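PDB 5OCM: NAD_Gly3P_dh, NAD-dependent glycerol-3-phosphate dehydrogenase from Streptosporangium roseum, which catalyses the NADPH-dependent reduction of imines to amines. Local coordinates for the interface of chains A and B. Coordinates in Å, arbitrary orientation; residue numbers count along the deposited sequence, not the author numbering. Chains: chain A/B, NAD_Gly3P_dh, NAD-dependent glycerol-3-phosphate dehydrogenase.

Contact 1: the interface of chains A and B. Residues chain A 187, 190-191, 194, 245, 248; chain B 97, 168, 171-172.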
loop_
_atom_site.group_PDB
_atom_site.type_symbol
_atom_site.label_atom_id
_atom_site.label_comp_id
_atom_site.label_asym_id
_atom_site.label_seq_id
_atom_site.Cartn_x
_atom_site.Cartn_y
_atom_site.Cartn_z
ATOM N N GLY A 187 -11.499 -0.956 -4.279
ATOM C CA GLY A 187 -12.274 -0.687 -3.068
ATOM C C GLY A 187 -13.213 0.466 -3.212
ATOM O O GLY A 187 -14.369 0.397 -2.752
ATOM N N LEU A 190 -16.140 -0.671 -5.303
ATOM C CA LEU A 190 -17.038 -1.498 -4.471
ATOM C C LEU A 190 -17.861 -0.649 -3.539
ATOM O O LEU A 190 -19.106 -0.774 -3.498
ATOM C CB LEU A 190 -16.195 -2.509 -3.667
ATOM C CG LEU A 190 -16.977 -3.449 -2.738
ATOM C CD1 LEU A 190 -18.062 -4.236 -3.462
ATOM C CD2 LEU A 190 -16.037 -4.472 -2.119
ATOM N N LEU A 191 -17.218 0.292 -2.841
ATOM C CA LEU A 191 -17.940 1.162 -1.947
ATOM C C LEU A 191 -18.894 2.121 -2.642
ATOM O O LEU A 191 -19.960 2.454 -2.058
ATOM C CB LEU A 191 -16.971 1.936 -1.034
ATOM C CG LEU A 191 -16.545 0.989 0.123
ATOM C CD1 LEU A 191 -15.280 1.459 0.683
ATOM C CD2 LEU A 191 -17.630 0.932 1.223
ATOM N N ALA A 194 -22.524 1.158 -2.792
ATOM C CA ALA A 194 -23.275 1.477 -1.588
ATOM C C ALA A 194 -23.350 2.975 -1.335
ATOM O O ALA A 194 -23.640 3.418 -0.233
ATOM C CB ALA A 194 -22.684 0.727 -0.394
ATOM N N LEU A 245 -14.117 -10.951 -0.044
ATOM C CA LEU A 245 -13.945 -9.835 -0.991
ATOM C C LEU A 245 -14.427 -10.206 -2.392
ATOM O O LEU A 245 -15.101 -9.417 -3.034
ATOM C CB LEU A 245 -12.475 -9.353 -1.010
ATOM C CG LEU A 245 -12.115 -8.290 -2.044
ATOM C CD1 LEU A 245 -12.998 -7.052 -1.919
ATOM C CD2 LEU A 245 -10.642 -7.949 -1.892
ATOM N N GLU A 248 -18.329 -10.382 -2.191
ATOM C CA GLU A 248 -18.856 -9.021 -2.101
ATOM C C GLU A 248 -18.750 -8.273 -3.432
ATOM O O GLU A 248 -19.716 -7.584 -3.856
ATOM C CB GLU A 248 -18.147 -8.248 -0.958
ATOM C CG GLU A 248 -18.886 -6.981 -0.538
ATOM C CD GLU A 248 -20.182 -7.315 0.276
ATOM O OE1 GLU A 248 -20.204 -8.293 1.030
ATOM O OE2 GLU A 248 -21.212 -6.582 0.085
ATOM N N SER B 97 -21.400 -8.547 3.607
ATOM C CA SER B 97 -22.506 -7.667 4.020
ATOM C C SER B 97 -23.813 -8.513 4.108
ATOM O O SER B 97 -24.627 -8.316 5.009
ATOM C CB SER B 97 -22.657 -6.459 3.100
ATOM O OG SER B 97 -23.035 -6.834 1.814
ATOM N N LEU B 168 -18.554 -4.336 4.214
ATOM C CA LEU B 168 -18.230 -3.735 2.955
ATOM C C LEU B 168 -16.916 -2.935 3.049
ATOM O O LEU B 168 -15.995 -3.114 2.222
ATOM C CB LEU B 168 -19.368 -2.817 2.529
ATOM C CG LEU B 168 -19.929 -2.758 1.127
ATOM C CD1 LEU B 168 -20.239 -1.305 0.777
ATOM C CD2 LEU B 168 -19.191 -3.484 0.037
ATOM N N VAL B 171 -13.844 -5.578 3.662
ATOM C CA VAL B 171 -13.265 -6.301 2.531
ATOM C C VAL B 171 -12.550 -5.366 1.568
ATOM O O VAL B 171 -11.500 -5.730 0.999
ATOM C CB VAL B 171 -14.263 -7.213 1.807
ATOM C CG1 VAL B 171 -14.806 -8.248 2.809
ATOM C CG2 VAL B 171 -15.367 -6.415 1.138
ATOM N N ALA B 172 -13.068 -4.160 1.397
ATOM C CA ALA B 172 -12.413 -3.145 0.553
ATOM C C ALA B 172 -11.021 -2.818 1.113
ATOM O O ALA B 172 -10.030 -2.791 0.366
ATOM C CB ALA B 172 -13.256 -1.893 0.434
HETATM O O HOH W 1 -22.556 -9.622 0.439
#
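The flat carboxylate of A:Glu248 is met on the syn sides of both oxygens by one residue, B:Ser97, in this dimer interface of an imine reductase related to the beta-hydroxyacid dehydrogenases. The backbone N of B:Ser97 gives a nearly straight bond to OE1 of A:Glu248 (2.9 Å), though it approaches from 32° out of the carboxylate plane. The hydroxyl OG of B:Ser97 donates to OE2 of A:Glu248 at 2.5 Å and lies closer to that plane. Its chi1 of 66° sets OG between its own N and carbonyl carbon, turned with the N toward the acid. Water 1 adds a bridge between OE1 and that same hydroxyl. Because B:Ser97 opens helix 97-109, the helix end probably favours a negative charge on the glutamate.

Next to the acid, B:Leu168 spreads its two methyls. CD1 presses into A:Ala194 CB at 3.4 Å and meets CD2 of A:Leu191 at 3.5 Å, both tight, as the two leucines slide past each other in opposite directions. CD2 instead touches CG of A:Glu248 at 3.6 Å, the two side chains crossing at about a right angle, and also lies against A:Leu190. One turn on, B:Val171 sets CG2 against CD2 of A:Leu190 (3.9 Å). The methyl CD1 of A:Leu245 lies against the backbone O of B:Val171 at 3.5 Å. B:Ala172 is small enough for its CB to rest on CA of A:Gly187 at 3.8 Å, bringing the two copies of helix 165-192 close.

Contact 2: the interface of chains A and B. Residues chain A 180, 183-184, 205, 208-209; chain B 176, 180, 209, 212-213, 216.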
loop_
_atom_site.group_PDB
_atom_site.type_symbol
_atom_site.label_atom_id
_atom_site.label_comp_id
_atom_site.label_asym_id
_atom_site.label_seq_id
_atom_site.Cartn_x
_atom_site.Cartn_y
_atom_site.Cartn_z
ATOM N N THR A 180 -1.024 -0.943 -4.434
ATOM C CA THR A 180 -1.794 -0.168 -3.456
ATOM C C THR A 180 -2.876 0.658 -4.190
ATOM O O THR A 180 -4.055 0.660 -3.781
ATOM C CB THR A 180 -0.885 0.751 -2.641
ATOM O OG1 THR A 180 0.129 -0.029 -1.973
ATOM C CG2 THR A 180 -1.671 1.540 -1.638
ATOM N N SER A 183 -5.748 -1.629 -5.760
ATOM C CA SER A 183 -6.640 -2.161 -4.751
ATOM C C SER A 183 -7.464 -1.046 -4.089
ATOM O O SER A 183 -8.638 -1.246 -3.770
ATOM C CB SER A 183 -5.860 -3.022 -3.745
ATOM O OG SER A 183 -4.859 -2.283 -3.114
ATOM N N PHE A 184 -6.875 0.155 -3.928
ATOM C CA PHE A 184 -7.670 1.279 -3.457
ATOM C C PHE A 184 -8.820 1.590 -4.440
ATOM O O PHE A 184 -9.985 1.788 -4.015
ATOM C CB PHE A 184 -6.828 2.563 -3.295
ATOM C CG PHE A 184 -7.685 3.777 -3.062
ATOM C CD1 PHE A 184 -8.336 3.932 -1.849
ATOM C CD2 PHE A 184 -7.893 4.682 -4.050
ATOM C CE1 PHE A 184 -9.221 4.977 -1.633
ATOM C CE2 PHE A 184 -8.749 5.786 -3.850
ATOM C CZ PHE A 184 -9.434 5.914 -2.632
ATOM N N ALA A 205 -8.866 4.175 4.072
ATOM C CA ALA A 205 -7.816 3.484 3.319
ATOM C C ALA A 205 -6.444 3.914 3.816
ATOM O O ALA A 205 -5.571 3.077 4.036
ATOM C CB ALA A 205 -7.961 3.699 1.841
ATOM N N TRP A 208 -5.510 2.616 7.283
ATOM C CA TRP A 208 -5.229 1.203 7.164
ATOM C C TRP A 208 -3.875 0.917 6.488
ATOM O O TRP A 208 -3.094 0.071 6.953
ATOM C CB TRP A 208 -6.376 0.511 6.419
ATOM C CG TRP A 208 -6.184 -0.932 6.181
ATOM C CD1 TRP A 208 -6.256 -1.545 5.008
ATOM C CD2 TRP A 208 -5.942 -1.968 7.171
ATOM N NE1 TRP A 208 -6.060 -2.890 5.164
ATOM C CE2 TRP A 208 -5.898 -3.176 6.492
ATOM C CE3 TRP A 208 -5.784 -1.970 8.564
ATOM C CZ2 TRP A 208 -5.653 -4.398 7.130
ATOM C CZ3 TRP A 208 -5.554 -3.212 9.216
ATOM C CH2 TRP A 208 -5.470 -4.408 8.470
ATOM N N ILE A 209 -3.568 1.674 5.456
ATOM C CA ILE A 209 -2.289 1.533 4.779
ATOM C C ILE A 209 -1.166 1.774 5.769
ATOM O O ILE A 209 -0.110 1.050 5.749
ATOM C CB ILE A 209 -2.192 2.498 3.545
ATOM C CG1 ILE A 209 -3.036 1.963 2.385
ATOM C CG2 ILE A 209 -0.752 2.642 3.062
ATOM C CD1 ILE A 209 -3.362 3.035 1.346
ATOM N N ILE B 176 -6.709 -3.892 -0.040
ATOM C CA ILE B 176 -5.522 -2.995 -0.062
ATOM C C ILE B 176 -4.365 -3.667 0.648
ATOM O O ILE B 176 -3.210 -3.574 0.183
ATOM C CB ILE B 176 -5.842 -1.576 0.527
ATOM C CG1 ILE B 176 -6.994 -0.959 -0.240
ATOM C CG2 ILE B 176 -4.615 -0.697 0.439
ATOM C CD1 ILE B 176 -7.454 0.345 0.293
ATOM N N THR B 180 -0.862 -4.356 -1.313
ATOM C CA THR B 180 0.369 -3.764 -0.791
ATOM C C THR B 180 1.367 -4.852 -0.356
ATOM O O THR B 180 2.556 -4.807 -0.717
ATOM C CB THR B 180 0.070 -2.827 0.396
ATOM O OG1 THR B 180 -0.878 -1.828 0.034
ATOM C CG2 THR B 180 1.341 -2.185 0.915
ATOM N N ILE B 209 5.349 4.028 0.746
ATOM C CA ILE B 209 3.943 3.794 0.992
ATOM C C ILE B 209 3.326 5.038 1.595
ATOM O O ILE B 209 2.169 5.420 1.249
ATOM C CB ILE B 209 3.736 2.534 1.876
ATOM C CG1 ILE B 209 3.968 1.245 1.077
ATOM C CG2 ILE B 209 2.326 2.492 2.512
ATOM C CD1 ILE B 209 4.216 0.031 1.933
ATOM N N VAL B 212 2.547 7.323 -1.096
ATOM C CA VAL B 212 1.444 6.815 -1.933
ATOM C C VAL B 212 0.095 7.220 -1.316
ATOM O O VAL B 212 -0.882 7.453 -2.060
ATOM C CB VAL B 212 1.566 5.309 -2.128
ATOM C CG1 VAL B 212 0.342 4.731 -2.807
ATOM C CG2 VAL B 212 2.772 5.017 -2.972
ATOM N N THR B 213 0.040 7.359 0.019
ATOM C CA THR B 213 -1.224 7.798 0.632
ATOM C C THR B 213 -1.639 9.184 0.140
ATOM O O THR B 213 -2.827 9.490 0.053
ATOM C CB THR B 213 -1.179 7.811 2.182
ATOM O OG1 THR B 213 -0.212 8.719 2.650
ATOM C CG2 THR B 213 -0.916 6.471 2.725
ATOM N N VAL B 216 -3.416 8.496 -3.047
ATOM C CA VAL B 216 -4.763 7.983 -2.766
ATOM C C VAL B 216 -5.744 9.159 -2.563
ATOM O O VAL B 216 -6.852 9.174 -3.125
ATOM C CB VAL B 216 -4.744 7.052 -1.532
ATOM C CG1 VAL B 216 -6.142 6.751 -1.028
ATOM C CG2 VAL B 216 -4.026 5.761 -1.854
#
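B:Thr180 and A:Thr180 meet hydroxyl to hydroxyl, OG1 to OG1 at 2.9 Å, where the same residue of each copy of helix 165-192 faces its twin across the two-fold axis. OG1 of B:Thr180 is gripped twice, since it also donates to the carbonyl O of B:Ile176 one turn back, from above the carbonyl plane. Lying anti to its own carbonyl carbon (chi1 -55°), it sits beside the backbone N and can serve both partners. The methyl CG2 of A:Thr180 meets CG1 of B:Val212 at 3.9 Å.

B:Ile176 is the wedge. It crosses the side chain of A:Ile209 at about a right angle, CG2 of B:Ile176 meeting CG1 of A:Ile209 at 3.7 Å, while its CD1 tip reaches CB of A:Ala205 at 3.7 Å. Its CA packs on CB of A:Ser183, whose OG turns back to donate to the carbonyl O of A:Thr180 (3.1 Å).

At the far end, B:Val216 puts CG1 squarely over the centre of the A:Phe184 ring, 3.6 Å from CE1 of that ring, a CH-pi contact. An alanine in place of A:Phe184 would probably leave that methyl without its aromatic face and open a gap between helix 165-192 of A and helix 198-225 of B. The patch is the mainly apolar core that zips the helical domains of the two subunits together, with the threonine pair as its polar centre.

Contact 3: the interface of chains A and B. Residues chain A 283, 285-288; chain B 185-186, 189, 254-255.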
loop_
_atom_site.group_PDB
_atom_site.type_symbol
_atom_site.label_atom_id
_atom_site.label_comp_id
_atom_site.label_asym_id
_atom_site.label_seq_id
_atom_site.Cartn_x
_atom_site.Cartn_y
_atom_site.Cartn_z
ATOM N N ILE A 283 6.267 -15.060 0.165
ATOM C CA ILE A 283 7.468 -14.717 -0.549
ATOM C C ILE A 283 7.879 -15.826 -1.521
ATOM O O ILE A 283 8.416 -15.532 -2.617
ATOM C CB ILE A 283 8.668 -14.443 0.438
ATOM C CG1 ILE A 283 9.896 -13.927 -0.278
ATOM C CG2 ILE A 283 9.060 -15.659 1.272
ATOM C CD1 ILE A 283 9.676 -12.547 -0.844
ATOM N N GLN A 285 6.124 -17.613 -3.416
ATOM C CA GLN A 285 5.412 -17.515 -4.690
ATOM C C GLN A 285 5.952 -16.442 -5.632
ATOM O O GLN A 285 5.622 -16.441 -6.805
ATOM C CB GLN A 285 3.926 -17.304 -4.450
ATOM C CG GLN A 285 3.324 -18.388 -3.553
ATOM C CD GLN A 285 3.665 -19.782 -4.073
ATOM O OE1 GLN A 285 3.697 -20.022 -5.303
ATOM N NE2 GLN A 285 3.965 -20.690 -3.162
ATOM N N PHE A 286 6.797 -15.537 -5.131
ATOM C CA PHE A 286 7.363 -14.456 -5.943
ATOM C C PHE A 286 8.773 -14.679 -6.413
ATOM O O PHE A 286 9.199 -13.991 -7.356
ATOM C CB PHE A 286 7.186 -13.126 -5.242
ATOM C CG PHE A 286 5.748 -12.796 -4.955
ATOM C CD1 PHE A 286 4.872 -12.455 -5.980
ATOM C CD2 PHE A 286 5.243 -12.893 -3.689
ATOM C CE1 PHE A 286 3.543 -12.183 -5.708
ATOM C CE2 PHE A 286 3.920 -12.618 -3.411
ATOM C CZ PHE A 286 3.044 -12.305 -4.436
ATOM N N ARG A 287 9.433 -15.704 -5.901
ATOM C CA ARG A 287 10.819 -15.996 -6.205
ATOM C C ARG A 287 11.066 -16.576 -7.589
ATOM O O ARG A 287 12.212 -16.431 -8.128
ATOM C CB ARG A 287 11.396 -16.984 -5.213
ATOM C CG ARG A 287 11.415 -16.438 -3.778
ATOM C CD ARG A 287 12.752 -16.252 -3.184
ATOM N NE ARG A 287 12.755 -15.957 -1.770
ATOM C CZ ARG A 287 13.369 -14.912 -1.177
ATOM N NH1 ARG A 287 13.828 -13.833 -1.864
ATOM N NH2 ARG A 287 13.393 -14.890 0.150
ATOM N N SER A 288 10.067 -17.250 -8.155
ATOM C CA SER A 288 10.233 -17.922 -9.463
ATOM C C SER A 288 9.076 -17.678 -10.416
ATOM O O SER A 288 7.944 -17.428 -9.969
ATOM C CB SER A 288 10.343 -19.428 -9.255
ATOM O OG SER A 288 11.467 -19.695 -8.449
ATOM N N LEU B 185 6.259 -8.038 -1.260
ATOM C CA LEU B 185 6.940 -9.349 -1.342
ATOM C C LEU B 185 7.584 -9.600 -2.698
ATOM O O LEU B 185 8.737 -10.052 -2.763
ATOM C CB LEU B 185 6.029 -10.504 -0.912
ATOM C CG LEU B 185 5.579 -10.470 0.553
ATOM C CD1 LEU B 185 4.496 -11.472 0.786
ATOM C CD2 LEU B 185 6.737 -10.693 1.535
ATOM N N HIS B 186 6.905 -9.202 -3.764
ATOM C CA HIS B 186 7.532 -9.258 -5.108
ATOM C C HIS B 186 8.783 -8.399 -5.169
ATOM O O HIS B 186 9.843 -8.848 -5.664
ATOM C CB HIS B 186 6.482 -8.869 -6.163
ATOM C CG HIS B 186 7.011 -8.720 -7.561
ATOM N ND1 HIS B 186 8.010 -9.512 -8.090
ATOM C CD2 HIS B 186 6.636 -7.912 -8.559
ATOM C CE1 HIS B 186 8.289 -9.139 -9.328
ATOM N NE2 HIS B 186 7.432 -8.193 -9.650
ATOM N N ALA B 189 11.553 -10.084 -3.302
ATOM C CA ALA B 189 12.101 -11.202 -4.092
ATOM C C ALA B 189 13.053 -10.684 -5.162
ATOM O O ALA B 189 14.151 -11.241 -5.390
ATOM C CB ALA B 189 10.964 -12.002 -4.751
ATOM N N VAL B 254 12.503 -13.770 -11.423
ATOM C CA VAL B 254 11.461 -13.869 -10.424
ATOM C C VAL B 254 10.071 -13.807 -11.075
ATOM O O VAL B 254 9.950 -13.602 -12.268
ATOM C CB VAL B 254 11.618 -12.767 -9.322
ATOM C CG1 VAL B 254 12.976 -12.898 -8.651
ATOM C CG2 VAL B 254 11.392 -11.357 -9.850
ATOM N N ASN B 255 9.032 -13.982 -10.265
ATOM C CA ASN B 255 7.672 -14.019 -10.758
ATOM C C ASN B 255 7.232 -12.680 -11.326
ATOM O O ASN B 255 7.602 -11.666 -10.787
ATOM C CB ASN B 255 6.752 -14.410 -9.592
ATOM C CG ASN B 255 5.340 -14.689 -10.030
ATOM O OD1 ASN B 255 4.535 -13.769 -10.079
ATOM N ND2 ASN B 255 5.067 -15.968 -10.396
HETATM O O HOH W 2 14.685 -13.825 -4.665
#
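Direct hydrogen bonds tie B:Asn255 to the C-terminal tail of chain A, whose last short helix, 283-286, docks on the helical domain of the other imine reductase subunit. The backbone N of B:Asn255 donates to the carbonyl O of A:Phe286 at 2.9 Å. Its side-chain amide ND2 reaches the carbonyl O of A:Ser288 at 3.3 Å, a longer bond (154° at H) that lies in both the carbonyl plane and the amide plane. With CG anti to the backbone N (chi1 -171°), the amide is thrown outward toward the tail.

A water adds a further polar link. NH1 of the A:Arg287 guanidinium binds water 2, which in turn binds the backbone O of B:Ala189 at 2.7 Å. The guanidinium is backed on one face by CG1 of A:Ile283 from its own chain.

Apolar contact centres on A:Phe286. Its ring lies against helix 165-192 of B, with the backbone N of B:His186 over one face near the rim, and CD2 of the ring meets CB of B:Leu185 at 3.7 Å. CB of A:Phe286 faces CB of B:Ala189 at 4.0 Å. CG2 of B:Val254 lies in plane at the edge of the B:His186 ring.

Two carbons also come up against carbonyl oxygens: the tip of A:Ile283, CD1, points at the carbonyl O of B:Leu185 (3.3 Å), and B:Val254 sets its CB 3.3 Å from the carbonyl O of A:Phe286.

Contact 4: the interface of chains A and B. Residues chain A 120-121, 173-174, 176-177; chain B 208, 212, 215, 238, 241.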
loop_
_atom_site.group_PDB
_atom_site.type_symbol
_atom_site.label_atom_id
_atom_site.label_comp_id
_atom_site.label_asym_id
_atom_site.label_seq_id
_atom_site.Cartn_x
_atom_site.Cartn_y
_atom_site.Cartn_z
ATOM N N MET A 120 11.382 9.335 -6.173
ATOM C CA MET A 120 10.266 8.633 -5.540
ATOM C C MET A 120 9.291 9.686 -5.023
ATOM O O MET A 120 9.061 9.838 -3.828
ATOM C CB MET A 120 10.759 7.708 -4.416
ATOM C CG MET A 120 11.834 6.715 -4.842
ATOM S SD MET A 120 11.621 5.847 -6.401
ATOM C CE MET A 120 9.993 5.130 -6.154
ATOM N N ALA A 121 8.752 10.435 -5.966
ATOM C CA ALA A 121 7.885 11.571 -5.723
ATOM C C ALA A 121 7.200 11.987 -6.993
ATOM O O ALA A 121 7.699 11.739 -8.092
ATOM C CB ALA A 121 8.728 12.769 -5.202
ATOM N N LEU A 173 9.714 -0.469 -5.741
ATOM C CA LEU A 173 8.828 0.514 -5.080
ATOM C C LEU A 173 7.640 0.876 -5.943
ATOM O O LEU A 173 6.501 0.926 -5.441
ATOM C CB LEU A 173 9.652 1.744 -4.671
ATOM C CG LEU A 173 10.697 1.524 -3.570
ATOM C CD1 LEU A 173 11.530 2.784 -3.523
ATOM C CD2 LEU A 173 10.071 1.205 -2.223
ATOM N N LEU A 174 7.843 1.082 -7.245
ATOM C CA LEU A 174 6.709 1.428 -8.111
ATOM C C LEU A 174 5.695 0.290 -8.162
ATOM O O LEU A 174 4.486 0.544 -8.205
ATOM C CB LEU A 174 7.192 1.809 -9.520
ATOM C CG LEU A 174 8.086 3.068 -9.578
ATOM C CD1 LEU A 174 8.483 3.333 -11.026
ATOM C CD2 LEU A 174 7.396 4.253 -9.004
ATOM N N ILE A 176 4.791 -1.484 -5.725
ATOM C CA ILE A 176 3.989 -1.247 -4.517
ATOM C C ILE A 176 2.957 -0.169 -4.777
ATOM O O ILE A 176 1.789 -0.284 -4.345
ATOM C CB ILE A 176 4.847 -0.959 -3.239
ATOM C CG1 ILE A 176 5.833 -2.081 -3.027
ATOM C CG2 ILE A 176 3.953 -0.820 -2.033
ATOM C CD1 ILE A 176 6.825 -1.786 -1.889
ATOM N N MET A 177 3.368 0.892 -5.446
ATOM C CA MET A 177 2.426 1.948 -5.814
ATOM C C MET A 177 1.234 1.379 -6.620
ATOM O O MET A 177 0.064 1.675 -6.317
ATOM C CB MET A 177 3.109 3.087 -6.552
ATOM C CG MET A 177 2.142 4.122 -7.082
ATOM S SD MET A 177 2.952 5.436 -8.033
ATOM C CE MET A 177 3.435 4.468 -9.462
ATOM N N TRP B 208 7.977 5.053 1.078
ATOM C CA TRP B 208 7.268 5.207 -0.189
ATOM C C TRP B 208 5.746 5.024 -0.048
ATOM O O TRP B 208 4.938 5.782 -0.606
ATOM C CB TRP B 208 7.874 4.273 -1.225
ATOM C CG TRP B 208 7.185 4.252 -2.517
ATOM C CD1 TRP B 208 6.659 3.140 -3.129
ATOM C CD2 TRP B 208 6.942 5.341 -3.421
ATOM N NE1 TRP B 208 6.088 3.490 -4.305
ATOM C CE2 TRP B 208 6.230 4.828 -4.514
ATOM C CE3 TRP B 208 7.232 6.712 -3.392
ATOM C CZ2 TRP B 208 5.869 5.620 -5.618
ATOM C CZ3 TRP B 208 6.820 7.515 -4.470
ATOM C CH2 TRP B 208 6.134 6.948 -5.574
ATOM N N VAL B 212 2.547 7.323 -1.096
ATOM C CA VAL B 212 1.444 6.815 -1.933
ATOM C C VAL B 212 0.095 7.220 -1.316
ATOM O O VAL B 212 -0.882 7.453 -2.060
ATOM C CB VAL B 212 1.566 5.309 -2.128
ATOM C CG1 VAL B 212 0.342 4.731 -2.807
ATOM C CG2 VAL B 212 2.772 5.017 -2.972
ATOM N N PHE B 215 -1.234 10.183 -2.941
ATOM C CA PHE B 215 -1.827 9.900 -4.251
ATOM C C PHE B 215 -3.233 9.366 -4.055
ATOM O O PHE B 215 -4.155 9.740 -4.796
ATOM C CB PHE B 215 -1.053 8.876 -5.096
ATOM C CG PHE B 215 0.466 9.076 -5.135
ATOM C CD1 PHE B 215 1.049 10.318 -4.846
ATOM C CD2 PHE B 215 1.265 8.022 -5.462
ATOM C CE1 PHE B 215 2.409 10.463 -4.915
ATOM C CE2 PHE B 215 2.629 8.154 -5.509
ATOM C CZ PHE B 215 3.206 9.398 -5.202
ATOM N N HIS B 238 3.254 5.983 -16.688
ATOM C CA HIS B 238 3.151 4.806 -15.819
ATOM C C HIS B 238 3.510 3.492 -16.535
ATOM O O HIS B 238 4.295 2.679 -16.013
ATOM C CB HIS B 238 1.742 4.665 -15.205
ATOM C CG HIS B 238 1.455 5.565 -14.027
ATOM N ND1 HIS B 238 1.658 5.151 -12.740
ATOM C CD2 HIS B 238 0.885 6.808 -13.945
ATOM C CE1 HIS B 238 1.281 6.115 -11.913
ATOM N NE2 HIS B 238 0.788 7.132 -12.624
ATOM N N THR B 241 7.072 2.527 -17.053
ATOM C CA THR B 241 7.697 1.992 -15.844
ATOM C C THR B 241 7.182 0.601 -15.449
ATOM O O THR B 241 7.916 -0.179 -14.883
ATOM C CB THR B 241 7.671 2.953 -14.621
ATOM O OG1 THR B 241 6.374 3.522 -14.474
ATOM C CG2 THR B 241 8.651 4.049 -14.822
#
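B:Trp208 projects its indole from helix 198-225 into chain A, where A:Met120 and A:Leu173 lie on one face. The two side chains of A:Met120 and B:Trp208 cross at about a right angle: the methionine, bent at chi2 and chi3, curls CE over the centre of the six-membered ring, 4.0 Å above it. CG2 of B:Val212 backs the opposite face. NE1 of the indole donates to the carbonyl O of A:Leu173 at 2.8 Å, but the bond is bent (121° at H) and comes from high above the carbonyl plane, so it is poorly aligned. CB of A:Leu173 rests on CD1 of the indole at 3.6 Å.

A:Met177 runs out with CG anti to the backbone N (chi1 174°), which carries its sulfur SD to CZ2 of B:Trp208 (3.8 Å) and to CE2 of B:Phe215 (3.7 Å). The bend at chi3 then turns CE toward CE1 of the B:His238 imidazole, at 3.7 Å. CD1 of A:Leu174 touches CB of B:Thr241 (3.7 Å), whose hydroxyl OG1 bonds back to the carbonyl O of B:His238.

An alanine in place of B:Trp208 would probably leave the A:Leu173 carbonyl without this donor, open a gap under A:Met120 and set A:Met177 freer to turn. Several of these residues also line the pocket of the bound trifluoroacetophenone hydrate, placing the patch where strand 113-120 and helix 165-192 of one subunit meet helices 198-225 and 235-252 of the other, beside the active site.

All four contacts draw on helix 165-192, from one subunit or both, so this long helix is common to all the patches described. Contacts 2 and 4 are nearest, about 11 Å between the centres of their C-alpha atoms, and share B:Val212 on helix 198-225. Contact 1 lies about 15 Å from contact 2 and, like contact 4, uses helix 235-252. Contact 3, about 28 Å from contact 1, adds the C-terminal tail at one side. With each contact repeated by the two-fold axis, the subunits interlock across the helical domains, consistent with the intertwined dimer of imine reductases, and contact 4 ties this assembly to the active site.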